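Local coordinates for protein amidase, hydantoinase/carbamoylase family (PDB 5I4M) that probably hydrolyses N-carbamoyl-L-amino acids with the help of two zinc ions per subunit, as a member of the peptidase M20 family, at residues A[23-27]-A[132-136]; A[80-86]-A[159-164]; A[96-102]-A[138-144]; A[204-208]-A[424-428]. One frame throughout, in Å; residues are numbered along the deposited sequence.

Contact 1. Residues A[23-27]-A[132-136]; sequences TSIKV and DHGIE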
loop_
_atom_site.group_PDB
_atom_site.type_symbol
_atom_site.label_atom_id
_atom_site.label_comp_id
_atom_site.label_asym_id
_atom_site.label_seq_id
_atom_site.Cartn_x
_atom_site.Cartn_y
_atom_site.Cartn_z
ATOM N N THR A 23 53.384 1.186 5.695
ATOM C CA THR A 23 52.202 0.649 5.037
ATOM C C THR A 23 52.334 -0.832 4.713
ATOM O O THR A 23 51.490 -1.371 3.995
ATOM C CB THR A 23 51.914 1.441 3.761
ATOM O OG1 THR A 23 53.087 1.457 2.943
ATOM C CG2 THR A 23 51.539 2.874 4.098
ATOM N N SER A 24 53.370 -1.502 5.230
ATOM C CA SER A 24 53.578 -2.915 4.913
ATOM C C SER A 24 52.454 -3.793 5.455
ATOM O O SER A 24 52.187 -4.868 4.907
ATOM C CB SER A 24 54.926 -3.379 5.462
ATOM O OG SER A 24 55.061 -3.027 6.825
ATOM N N ILE A 25 51.789 -3.359 6.520
ATOM C CA ILE A 25 50.632 -4.069 7.051
ATOM C C ILE A 25 49.397 -3.503 6.360
ATOM O O ILE A 25 48.962 -2.389 6.660
ATOM C CB ILE A 25 50.538 -3.925 8.573
ATOM C CG1 ILE A 25 51.826 -4.423 9.229
ATOM C CG2 ILE A 25 49.318 -4.667 9.108
ATOM C CD1 ILE A 25 51.849 -4.222 10.720
ATOM N N LYS A 26 48.831 -4.261 5.425
ATOM C CA LYS A 26 47.724 -3.751 4.632
ATOM C C LYS A 26 46.813 -4.902 4.235
ATOM O O LYS A 26 47.190 -6.074 4.309
ATOM C CB LYS A 26 48.223 -2.994 3.393
ATOM C CG LYS A 26 49.221 -3.760 2.533
ATOM C CD LYS A 26 49.648 -2.927 1.321
ATOM C CE LYS A 26 50.480 -3.742 0.341
ATOM N NZ LYS A 26 51.809 -4.109 0.900
ATOM N N VAL A 27 45.599 -4.554 3.824
ATOM C CA VAL A 27 44.604 -5.576 3.529
ATOM C C VAL A 27 44.874 -6.183 2.157
ATOM O O VAL A 27 45.640 -5.652 1.344
ATOM C CB VAL A 27 43.175 -5.006 3.611
ATOM C CG1 VAL A 27 42.913 -4.437 4.994
ATOM C CG2 VAL A 27 42.973 -3.945 2.548
ATOM N N ASP A 132 47.426 -13.107 8.160
ATOM C CA ASP A 132 48.425 -13.117 7.094
ATOM C C ASP A 132 49.758 -12.563 7.577
ATOM O O ASP A 132 50.823 -13.082 7.217
ATOM C CB ASP A 132 47.933 -12.306 5.895
ATOM C CG ASP A 132 46.827 -12.996 5.133
ATOM O OD1 ASP A 132 46.577 -14.189 5.391
ATOM O OD2 ASP A 132 46.213 -12.338 4.268
ATOM N N HIS A 133 49.719 -11.512 8.387
ATOM C CA HIS A 133 50.934 -10.855 8.841
ATOM C C HIS A 133 51.418 -11.376 10.182
ATOM O O HIS A 133 52.412 -10.863 10.709
ATOM C CB HIS A 133 50.712 -9.340 8.910
ATOM C CG HIS A 133 50.583 -8.694 7.568
ATOM N ND1 HIS A 133 49.364 -8.402 6.996
ATOM C CD2 HIS A 133 51.523 -8.299 6.678
ATOM C CE1 HIS A 133 49.558 -7.848 5.811
ATOM N NE2 HIS A 133 50.858 -7.776 5.594
ATOM N N GLY A 134 50.751 -12.383 10.737
ATOM C CA GLY A 134 51.203 -12.983 11.983
ATOM C C GLY A 134 51.193 -12.021 13.149
ATOM O O GLY A 134 52.064 -12.097 14.027
ATOM N N ILE A 135 50.222 -11.123 13.184
ATOM C CA ILE A 135 50.166 -10.078 14.194
ATOM C C ILE A 135 49.397 -10.580 15.406
ATOM O O ILE A 135 48.254 -11.046 15.289
ATOM C CB ILE A 135 49.518 -8.809 13.623
ATOM C CG1 ILE A 135 50.409 -8.215 12.535
ATOM C CG2 ILE A 135 49.238 -7.798 14.738
ATOM C CD1 ILE A 135 49.746 -7.099 11.770
ATOM N N GLU A 136 50.019 -10.472 16.570
ATOM C CA GLU A 136 49.356 -10.693 17.844
ATOM C C GLU A 136 48.974 -9.342 18.429
ATOM O O GLU A 136 49.816 -8.444 18.519
ATOM C CB GLU A 136 50.265 -11.452 18.807
ATOM C CG GLU A 136 49.710 -11.582 20.216
ATOM C CD GLU A 136 50.630 -12.377 21.134
ATOM O OE1 GLU A 136 51.665 -11.828 21.580
ATOM O OE2 GLU A 136 50.318 -13.558 21.399
#
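At the C-terminal end of helix 117-132, the ring of His133 and the side chain of Ile135 meet the N-terminal segment 23-27 just before it enters helix 29-39. The backbone of Ile25 lies over one face of the imidazole: its CA sits 4.2 Å from the centroid of the His133 ring, 18° off the ring normal, a CH-pi contact displaced toward the rim of the ring. Lys26 O comes instead to the edge of the same ring, 3.3 Å from His133 CE1. The rotation of the imidazole is held by a hydrogen bond between His133 ND1 and Ser129 O in the last turn of helix 117-132. Gly134, with positive phi, then ends that helix in a Schellman motif and turns the chain so that Ile135 faces the N-terminal segment. Here the two isoleucines reach toward each other tip to tip, with Ile135 CD1 3.6 Å from Ile25 CG2 and 3.7 Å from Ile25 CD1. The methyl CG2 of Ile25 stands anti to the backbone N (CG1 at chi1 -57°), which turns this branch to the meeting point. Leu422 of helix 411-429 packs against Ile25.

Contact 2. Residues A[80-86]-A[159-164]; sequences DTMGNVF and VASGVF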
loop_
_atom_site.group_PDB
_atom_site.type_symbol
_atom_site.label_atom_id
_atom_site.label_comp_id
_atom_site.label_asym_id
_atom_site.label_seq_id
_atom_site.Cartn_x
_atom_site.Cartn_y
_atom_site.Cartn_z
ATOM N N ASP A 80 24.139 -13.592 20.677
ATOM C CA ASP A 80 23.425 -13.160 21.871
ATOM C C ASP A 80 21.909 -13.282 21.665
ATOM O O ASP A 80 21.428 -13.778 20.642
ATOM C CB ASP A 80 23.880 -11.753 22.308
ATOM C CG ASP A 80 23.372 -10.609 21.413
ATOM O OD1 ASP A 80 22.448 -10.780 20.594
ATOM O OD2 ASP A 80 23.906 -9.484 21.557
ATOM N N THR A 81 21.146 -12.853 22.674
ATOM C CA THR A 81 19.694 -13.006 22.681
ATOM C C THR A 81 18.981 -12.144 21.645
ATOM O O THR A 81 17.795 -12.376 21.387
ATOM C CB THR A 81 19.153 -12.687 24.077
ATOM O OG1 THR A 81 19.721 -11.456 24.531
ATOM C CG2 THR A 81 19.536 -13.794 25.064
ATOM N N MET A 82 19.643 -11.146 21.070
ATOM C CA MET A 82 19.085 -10.398 19.950
ATOM C C MET A 82 19.617 -10.889 18.614
ATOM O O MET A 82 19.388 -10.237 17.594
ATOM C CB MET A 82 19.372 -8.902 20.095
ATOM C CG MET A 82 18.457 -8.191 21.110
ATOM S SD MET A 82 16.710 -8.196 20.624
ATOM C CE MET A 82 16.770 -7.255 19.105
ATOM N N GLY A 83 20.336 -12.007 18.600
ATOM C CA GLY A 83 20.864 -12.525 17.353
ATOM C C GLY A 83 22.122 -11.853 16.851
ATOM O O GLY A 83 22.575 -12.173 15.744
ATOM N N ASN A 84 22.699 -10.930 17.618
ATOM C CA ASN A 84 23.973 -10.346 17.233
ATOM C C ASN A 84 25.046 -11.427 17.258
ATOM O O ASN A 84 25.080 -12.272 18.160
ATOM C CB ASN A 84 24.371 -9.203 18.174
ATOM C CG ASN A 84 23.319 -8.112 18.271
ATOM O OD1 ASN A 84 22.790 -7.650 17.264
ATOM N ND2 ASN A 84 23.030 -7.668 19.503
ATOM N N VAL A 85 25.926 -11.404 16.260
ATOM C CA VAL A 85 26.933 -12.451 16.072
ATOM C C VAL A 85 28.302 -11.853 16.363
ATOM O O VAL A 85 28.701 -10.875 15.722
ATOM C CB VAL A 85 26.895 -13.022 14.647
ATOM C CG1 VAL A 85 27.921 -14.144 14.504
ATOM C CG2 VAL A 85 25.492 -13.478 14.279
ATOM N N PHE A 86 29.041 -12.467 17.292
ATOM C CA PHE A 86 30.348 -11.978 17.716
ATOM C C PHE A 86 31.416 -12.978 17.291
ATOM O O PHE A 86 31.452 -14.108 17.784
ATOM C CB PHE A 86 30.363 -11.741 19.223
ATOM C CG PHE A 86 29.321 -10.749 19.667
ATOM C CD1 PHE A 86 28.024 -11.159 19.953
ATOM C CD2 PHE A 86 29.632 -9.403 19.759
ATOM C CE1 PHE A 86 27.057 -10.234 20.347
ATOM C CE2 PHE A 86 28.671 -8.473 20.142
ATOM C CZ PHE A 86 27.390 -8.886 20.439
ATOM N N VAL A 159 17.901 -1.550 16.628
ATOM C CA VAL A 159 17.347 -1.917 17.928
ATOM C C VAL A 159 18.262 -2.907 18.638
ATOM O O VAL A 159 18.388 -2.875 19.866
ATOM C CB VAL A 159 15.911 -2.456 17.769
ATOM C CG1 VAL A 159 15.428 -3.103 19.054
ATOM C CG2 VAL A 159 14.981 -1.309 17.417
ATOM N N ALA A 160 18.941 -3.779 17.892
ATOM C CA ALA A 160 19.746 -4.807 18.545
ATOM C C ALA A 160 21.008 -4.220 19.167
ATOM O O ALA A 160 21.411 -4.637 20.262
ATOM C CB ALA A 160 20.087 -5.922 17.552
ATOM N N SER A 161 21.653 -3.253 18.492
ATOM C CA SER A 161 22.742 -2.546 19.153
ATOM C C SER A 161 22.207 -1.624 20.239
ATOM O O SER A 161 22.901 -1.373 21.228
ATOM C CB SER A 161 23.591 -1.771 18.143
ATOM O OG SER A 161 22.803 -0.930 17.316
ATOM N N GLY A 162 20.974 -1.127 20.085
ATOM C CA GLY A 162 20.354 -0.375 21.171
ATOM C C GLY A 162 20.154 -1.212 22.424
ATOM O O GLY A 162 20.350 -0.730 23.539
ATOM N N VAL A 163 19.740 -2.468 22.265
ATOM C CA VAL A 163 19.647 -3.352 23.425
ATOM C C VAL A 163 21.029 -3.563 24.029
ATOM O O VAL A 163 21.220 -3.485 25.252
ATOM C CB VAL A 163 19.011 -4.699 23.041
ATOM C CG1 VAL A 163 19.024 -5.618 24.256
ATOM C CG2 VAL A 163 17.596 -4.515 22.513
ATOM N N PHE A 164 22.012 -3.843 23.169
ATOM C CA PHE A 164 23.384 -4.062 23.626
ATOM C C PHE A 164 23.876 -2.888 24.456
ATOM O O PHE A 164 24.445 -3.073 25.544
ATOM C CB PHE A 164 24.304 -4.289 22.417
ATOM C CG PHE A 164 25.716 -4.677 22.798
ATOM C CD1 PHE A 164 26.644 -3.708 23.162
ATOM C CD2 PHE A 164 26.104 -6.006 22.796
ATOM C CE1 PHE A 164 27.941 -4.059 23.530
ATOM C CE2 PHE A 164 27.395 -6.368 23.163
ATOM C CZ PHE A 164 28.316 -5.387 23.528
#
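Met82 and Asn84 close over Ala160, the residue at which helix 159-164 comes nearest to the turn before strand 85-89. The Met82 chain is bent at chi2 (-64°) and again at chi3, which folds its methyl CE back onto the helix, 3.9 Å from Ala160 CB. Nearer its root, Met82 CG lies 4.0 Å from Val163 CG2, the two side chains crossing at about a right angle. From the other residue of the pair, the amide oxygen Asn84 OD1 approaches the Ala160 methyl CB to 3.2 Å. One helical turn on, Phe86 CZ touches Phe164 CE2 at 3.7 Å, the rings inclined by 32° in an oblique pairing.

Behind this layer, Asp80 shapes the type I turn from Asp80 to Gly83. Its OD1 accepts from Met82 N, making an Asx turn, and from Asn84 N, the two donors arriving on opposite faces of the carboxylate plane. The syn lone pair of Asp80 OD2 takes the Asn84 ND2 proton at 2.9 Å and 155°, while Asn84 OD1 accepts from Thr147 N. Phe164 also meets Trp146 edge-to-face.

Asp80 accepts three hydrogen bonds and the Asn84 amide is held at both its oxygen and its nitrogen, so these buried polar groups have partners within the protein; the carboxylate is probably stabilised in its charged form, leaving mainly apolar surface toward the helix.

Contact 3. Residues A[96-102]-A[138-144]; sequences AAPVVTG and EHPVEVV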
loop_
_atom_site.group_PDB
_atom_site.type_symbol
_atom_site.label_atom_id
_atom_site.label_comp_id
_atom_site.label_asym_id
_atom_site.label_seq_id
_atom_site.Cartn_x
_atom_site.Cartn_y
_atom_site.Cartn_z
ATOM N N ALA A 96 41.203 -9.367 28.362
ATOM C CA ALA A 96 41.176 -7.960 27.988
ATOM C C ALA A 96 39.886 -7.643 27.244
ATOM O O ALA A 96 39.311 -8.494 26.557
ATOM C CB ALA A 96 42.388 -7.606 27.124
ATOM N N ALA A 97 39.421 -6.412 27.408
ATOM C CA ALA A 97 38.247 -5.962 26.682
ATOM C C ALA A 97 38.564 -5.884 25.191
ATOM O O ALA A 97 39.678 -5.507 24.810
ATOM C CB ALA A 97 37.786 -4.598 27.200
ATOM N N PRO A 98 37.626 -6.251 24.326
ATOM C CA PRO A 98 37.935 -6.325 22.897
ATOM C C PRO A 98 37.849 -4.973 22.212
ATOM O O PRO A 98 37.147 -4.062 22.653
ATOM C CB PRO A 98 36.850 -7.267 22.357
ATOM C CG PRO A 98 35.668 -6.992 23.258
ATOM C CD PRO A 98 36.281 -6.773 24.631
ATOM N N VAL A 99 38.593 -4.856 21.117
ATOM C CA VAL A 99 38.364 -3.807 20.134
ATOM C C VAL A 99 37.456 -4.405 19.073
ATOM O O VAL A 99 37.790 -5.431 18.474
ATOM C CB VAL A 99 39.679 -3.301 19.525
ATOM C CG1 VAL A 99 39.388 -2.328 18.401
ATOM C CG2 VAL A 99 40.528 -2.635 20.607
ATOM N N VAL A 100 36.293 -3.801 18.865
ATOM C CA VAL A 100 35.296 -4.443 18.020
ATOM C C VAL A 100 35.063 -3.607 16.774
ATOM O O VAL A 100 35.256 -2.389 16.756
ATOM C CB VAL A 100 33.962 -4.701 18.747
ATOM C CG1 VAL A 100 34.212 -5.358 20.114
ATOM C CG2 VAL A 100 33.182 -3.427 18.883
ATOM N N THR A 101 34.659 -4.293 15.714
ATOM C CA THR A 101 34.205 -3.643 14.503
ATOM C C THR A 101 33.014 -4.433 13.999
ATOM O O THR A 101 32.699 -5.509 14.506
ATOM C CB THR A 101 35.307 -3.580 13.437
ATOM O OG1 THR A 101 34.908 -2.691 12.392
ATOM C CG2 THR A 101 35.562 -4.967 12.844
ATOM N N GLY A 102 32.359 -3.907 12.982
ATOM C CA GLY A 102 31.238 -4.642 12.456
ATOM C C GLY A 102 30.115 -3.740 12.026
ATOM O O GLY A 102 30.201 -2.510 12.130
ATOM N N GLU A 138 47.217 -7.076 21.695
ATOM C CA GLU A 138 47.086 -7.141 23.148
ATOM C C GLU A 138 45.638 -7.415 23.548
ATOM O O GLU A 138 45.352 -8.346 24.311
ATOM C CB GLU A 138 47.585 -5.838 23.771
ATOM C CG GLU A 138 47.643 -5.855 25.288
ATOM C CD GLU A 138 48.971 -6.373 25.826
ATOM O OE1 GLU A 138 49.241 -6.145 27.027
ATOM O OE2 GLU A 138 49.742 -6.990 25.050
ATOM N N HIS A 139 44.726 -6.619 23.045
ATOM C CA HIS A 139 43.306 -6.834 23.232
ATOM C C HIS A 139 42.788 -7.815 22.183
ATOM O O HIS A 139 43.249 -7.799 21.040
ATOM C CB HIS A 139 42.534 -5.515 23.103
ATOM C CG HIS A 139 42.915 -4.480 24.116
ATOM N ND1 HIS A 139 42.132 -4.194 25.216
ATOM C CD2 HIS A 139 43.984 -3.654 24.190
ATOM C CE1 HIS A 139 42.706 -3.235 25.923
ATOM N NE2 HIS A 139 43.832 -2.892 25.324
ATOM N N PRO A 140 41.806 -8.647 22.525
ATOM C CA PRO A 140 41.123 -9.414 21.487
ATOM C C PRO A 140 40.444 -8.466 20.512
ATOM O O PRO A 140 40.154 -7.309 20.827
ATOM C CB PRO A 140 40.099 -10.247 22.269
ATOM C CG PRO A 140 39.871 -9.471 23.530
ATOM C CD PRO A 140 41.203 -8.853 23.852
ATOM N N VAL A 141 40.205 -8.971 19.309
ATOM C CA VAL A 141 39.532 -8.230 18.252
ATOM C C VAL A 141 38.276 -9.000 17.874
ATOM O O VAL A 141 38.298 -10.232 17.804
ATOM C CB VAL A 141 40.466 -8.037 17.037
ATOM C CG1 VAL A 141 39.684 -7.601 15.814
ATOM C CG2 VAL A 141 41.582 -7.028 17.372
ATOM N N GLU A 142 37.169 -8.286 17.671
ATOM C CA GLU A 142 35.923 -8.942 17.299
ATOM C C GLU A 142 35.299 -8.268 16.089
ATOM O O GLU A 142 35.399 -7.052 15.922
ATOM C CB GLU A 142 34.904 -8.915 18.459
ATOM C CG GLU A 142 35.319 -9.724 19.679
ATOM C CD GLU A 142 34.229 -9.781 20.739
ATOM O OE1 GLU A 142 34.487 -10.307 21.837
ATOM O OE2 GLU A 142 33.114 -9.289 20.478
ATOM N N VAL A 143 34.651 -9.070 15.239
ATOM C CA VAL A 143 33.771 -8.580 14.178
ATOM C C VAL A 143 32.347 -8.965 14.549
ATOM O O VAL A 143 32.098 -10.112 14.934
ATOM C CB VAL A 143 34.146 -9.169 12.807
ATOM C CG1 VAL A 143 33.322 -8.512 11.699
ATOM C CG2 VAL A 143 35.627 -9.011 12.560
ATOM N N VAL A 144 31.415 -8.017 14.431
ATOM C CA VAL A 144 30.042 -8.220 14.874
ATOM C C VAL A 144 29.102 -8.061 13.687
ATOM O O VAL A 144 29.296 -7.177 12.843
ATOM C CB VAL A 144 29.664 -7.240 16.009
ATOM C CG1 VAL A 144 28.271 -7.547 16.543
ATOM C CG2 VAL A 144 30.683 -7.327 17.158
#
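Four backbone hydrogen bonds join Val99 and Thr101 to residues 140-144, pairing strands 99-103 and 141-145 in parallel. Val99 N donates to Pro140 O (2.9 Å) and Val99 O accepts from Glu142 N; Thr101 repeats the pattern with Glu142 O and Val144 N. The strands belong to a beta-alpha-beta unit, with helix 117-132 as the connection, in the zinc-binding part of this M20-family enzyme. Ahead of the paired strands, His139 ND1 donates to Ala97 O at 2.8 Å and 147°, the acceptor lying near the ring plane and the donor in the carbonyl plane. This fixes the imidazole, which is stacked on His205.

On the face bearing Val100, Glu142 stands side by side with that valine, Val100 CG1 lying 4.0 Å from Glu142 CB. Beyond CG the glutamate is extended (chi2 -174°), carrying its carboxylate across the Pro98 ring at a slant toward Arg202 and Arg88, both salt-bridged to Glu142 OE1. Thr101 and Val143 lie together on the other face, with Thr101 OG1 turned to Phe208 O. Val141 and Val143 there pack on Ile127 of the connecting helix. At the start of the pairing, Ala96 CB rests 3.7 Å from Pro140 CD.

Contact 4. Residues A[204-208]-A[424-428]; sequences LHAAF and AMLSR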
loop_
_atom_site.group_PDB
_atom_site.type_symbol
_atom_site.label_atom_id
_atom_site.label_comp_id
_atom_site.label_asym_id
_atom_site.label_seq_id
_atom_site.Cartn_x
_atom_site.Cartn_y
_atom_site.Cartn_z
ATOM N N LEU A 204 33.599 -2.912 26.237
ATOM C CA LEU A 204 34.368 -2.853 25.006
ATOM C C LEU A 204 35.487 -1.838 25.178
ATOM O O LEU A 204 35.271 -0.754 25.722
ATOM C CB LEU A 204 33.483 -2.460 23.819
ATOM C CG LEU A 204 32.203 -3.285 23.639
ATOM C CD1 LEU A 204 31.368 -2.770 22.463
ATOM C CD2 LEU A 204 32.528 -4.765 23.463
ATOM N N HIS A 205 36.683 -2.194 24.713
ATOM C CA HIS A 205 37.804 -1.265 24.799
ATOM C C HIS A 205 37.634 -0.111 23.819
ATOM O O HIS A 205 37.881 1.052 24.170
ATOM C CB HIS A 205 39.117 -2.001 24.535
ATOM C CG HIS A 205 40.325 -1.132 24.658
ATOM N ND1 HIS A 205 40.671 -0.505 25.835
ATOM C CD2 HIS A 205 41.266 -0.779 23.752
ATOM C CE1 HIS A 205 41.776 0.194 25.649
ATOM N NE2 HIS A 205 42.157 0.045 24.393
ATOM N N ALA A 206 37.215 -0.414 22.591
ATOM C CA ALA A 206 36.976 0.583 21.555
ATOM C C ALA A 206 36.186 -0.086 20.447
ATOM O O ALA A 206 36.203 -1.311 20.312
ATOM C CB ALA A 206 38.280 1.167 21.003
ATOM N N ALA A 207 35.501 0.732 19.649
ATOM C CA ALA A 207 34.688 0.229 18.550
ATOM C C ALA A 207 34.865 1.134 17.341
ATOM O O ALA A 207 34.979 2.355 17.484
ATOM C CB ALA A 207 33.209 0.151 18.941
ATOM N N PHE A 208 34.934 0.529 16.154
ATOM C CA PHE A 208 34.996 1.259 14.897
ATOM C C PHE A 208 34.047 0.586 13.918
ATOM O O PHE A 208 34.008 -0.641 13.850
ATOM C CB PHE A 208 36.408 1.259 14.283
ATOM C CG PHE A 208 37.450 1.934 15.123
ATOM C CD1 PHE A 208 37.707 3.287 14.973
ATOM C CD2 PHE A 208 38.190 1.211 16.044
ATOM C CE1 PHE A 208 38.672 3.916 15.748
ATOM C CE2 PHE A 208 39.158 1.820 16.812
ATOM C CZ PHE A 208 39.402 3.181 16.665
ATOM N N ALA A 424 43.388 1.741 12.371
ATOM C CA ALA A 424 42.719 2.324 13.527
ATOM C C ALA A 424 42.464 1.264 14.585
ATOM O O ALA A 424 42.666 1.504 15.783
ATOM C CB ALA A 424 41.412 2.989 13.101
ATOM N N MET A 425 42.022 0.081 14.163
ATOM C CA MET A 425 41.814 -1.009 15.109
ATOM C C MET A 425 43.133 -1.462 15.713
ATOM O O MET A 425 43.233 -1.668 16.929
ATOM C CB MET A 425 41.107 -2.178 14.424
ATOM C CG MET A 425 39.670 -1.879 14.039
ATOM S SD MET A 425 38.886 -3.358 13.376
ATOM C CE MET A 425 38.827 -4.400 14.835
ATOM N N LEU A 426 44.162 -1.627 14.875
ATOM C CA LEU A 426 45.473 -2.016 15.390
ATOM C C LEU A 426 45.973 -1.025 16.424
ATOM O O LEU A 426 46.526 -1.415 17.461
ATOM C CB LEU A 426 46.482 -2.121 14.251
ATOM C CG LEU A 426 46.699 -3.498 13.651
ATOM C CD1 LEU A 426 47.661 -3.376 12.484
ATOM C CD2 LEU A 426 47.234 -4.455 14.710
ATOM N N SER A 427 45.794 0.266 16.152
ATOM C CA SER A 427 46.261 1.287 17.077
ATOM C C SER A 427 45.680 1.078 18.471
ATOM O O SER A 427 46.398 1.172 19.472
ATOM C CB SER A 427 45.897 2.667 16.535
ATOM O OG SER A 427 46.403 3.689 17.368
ATOM N N ARG A 428 44.391 0.768 18.560
ATOM C CA ARG A 428 43.786 0.616 19.873
ATOM C C ARG A 428 43.964 -0.785 20.447
ATOM O O ARG A 428 44.091 -0.935 21.670
ATOM C CB ARG A 428 42.303 0.973 19.793
ATOM C CG ARG A 428 42.078 2.311 19.093
ATOM C CD ARG A 428 41.301 3.272 19.944
ATOM N NE ARG A 428 41.854 3.415 21.285
ATOM C CZ ARG A 428 41.229 4.047 22.274
ATOM N NH1 ARG A 428 40.036 4.596 22.070
ATOM N NH2 ARG A 428 41.792 4.133 23.472
#
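Phe208 and Arg428 meet through a pair of similar first torsions: both CG atoms stand anti to their own carbonyl carbon (chi1 -63° and -49°), sending the phenyl ring from the strand and the arginine chain from the helix into the same space. This brings Arg428 CG to the ring edge, near its plane, 3.7 Å from Phe208 CZ, and the two side chains cross at about a right angle. Ala424, one turn earlier, covers a face of the same ring. Its CB lies 4.1 Å from the Phe208 ring centroid and 18° off the normal, a CH-pi contact. Met425 CG adds an oblique touch, 4.0 Å from Phe208 CD2.

Beyond CG, bends at chi2 and chi3 turn the rest of the arginine toward Ala206, placing Arg428 CD 3.8 Å from Ala206 CB. The methylene groups thus do the packing, while the guanidinium finds its charge partner beyond the two segments, in a salt bridge from NE to Glu431. The other carboxylate oxygen of Glu431 takes the hydrogen bond of His205 NE2, so one acidic side chain serves both basic groups. The imidazole also places its edge near the helix backbone, with His205 NE2 3.5 Å from Arg428 O.

Strand 206-208 and helix 424-428 run antiparallel, their short axes 9.2 Å apart. This is the packing of a helix on the face of a central sheet, as in the alpha/beta catalytic domain of M20 peptidases; strand 206-212 leads on to the zinc ligand His211.

How the contacts relate
Contacts 2, 3 and 4 are buried, whereas contact 1 lies at the surface, away from the zinc sites. Contacts 3 and 4 are closest, with centres 7 Å apart: strands 99-103 and 206-212 are sheet neighbours, and helix 411-429 packs over both. Contact 2 reaches the other flank of strand 141-145 through strand 85-89, where Phe86 packs on Val144. Contact 1 touches contact 4 through Leu426, which meets both Ile25 and Ile135. Chemistry follows place: regular backbone bonds join the strands of contact 3, apolar and ring packing dominates contact 4, a carboxylate-organised turn shapes contact 2, and contact 1 relies on one imidazole and two isoleucines.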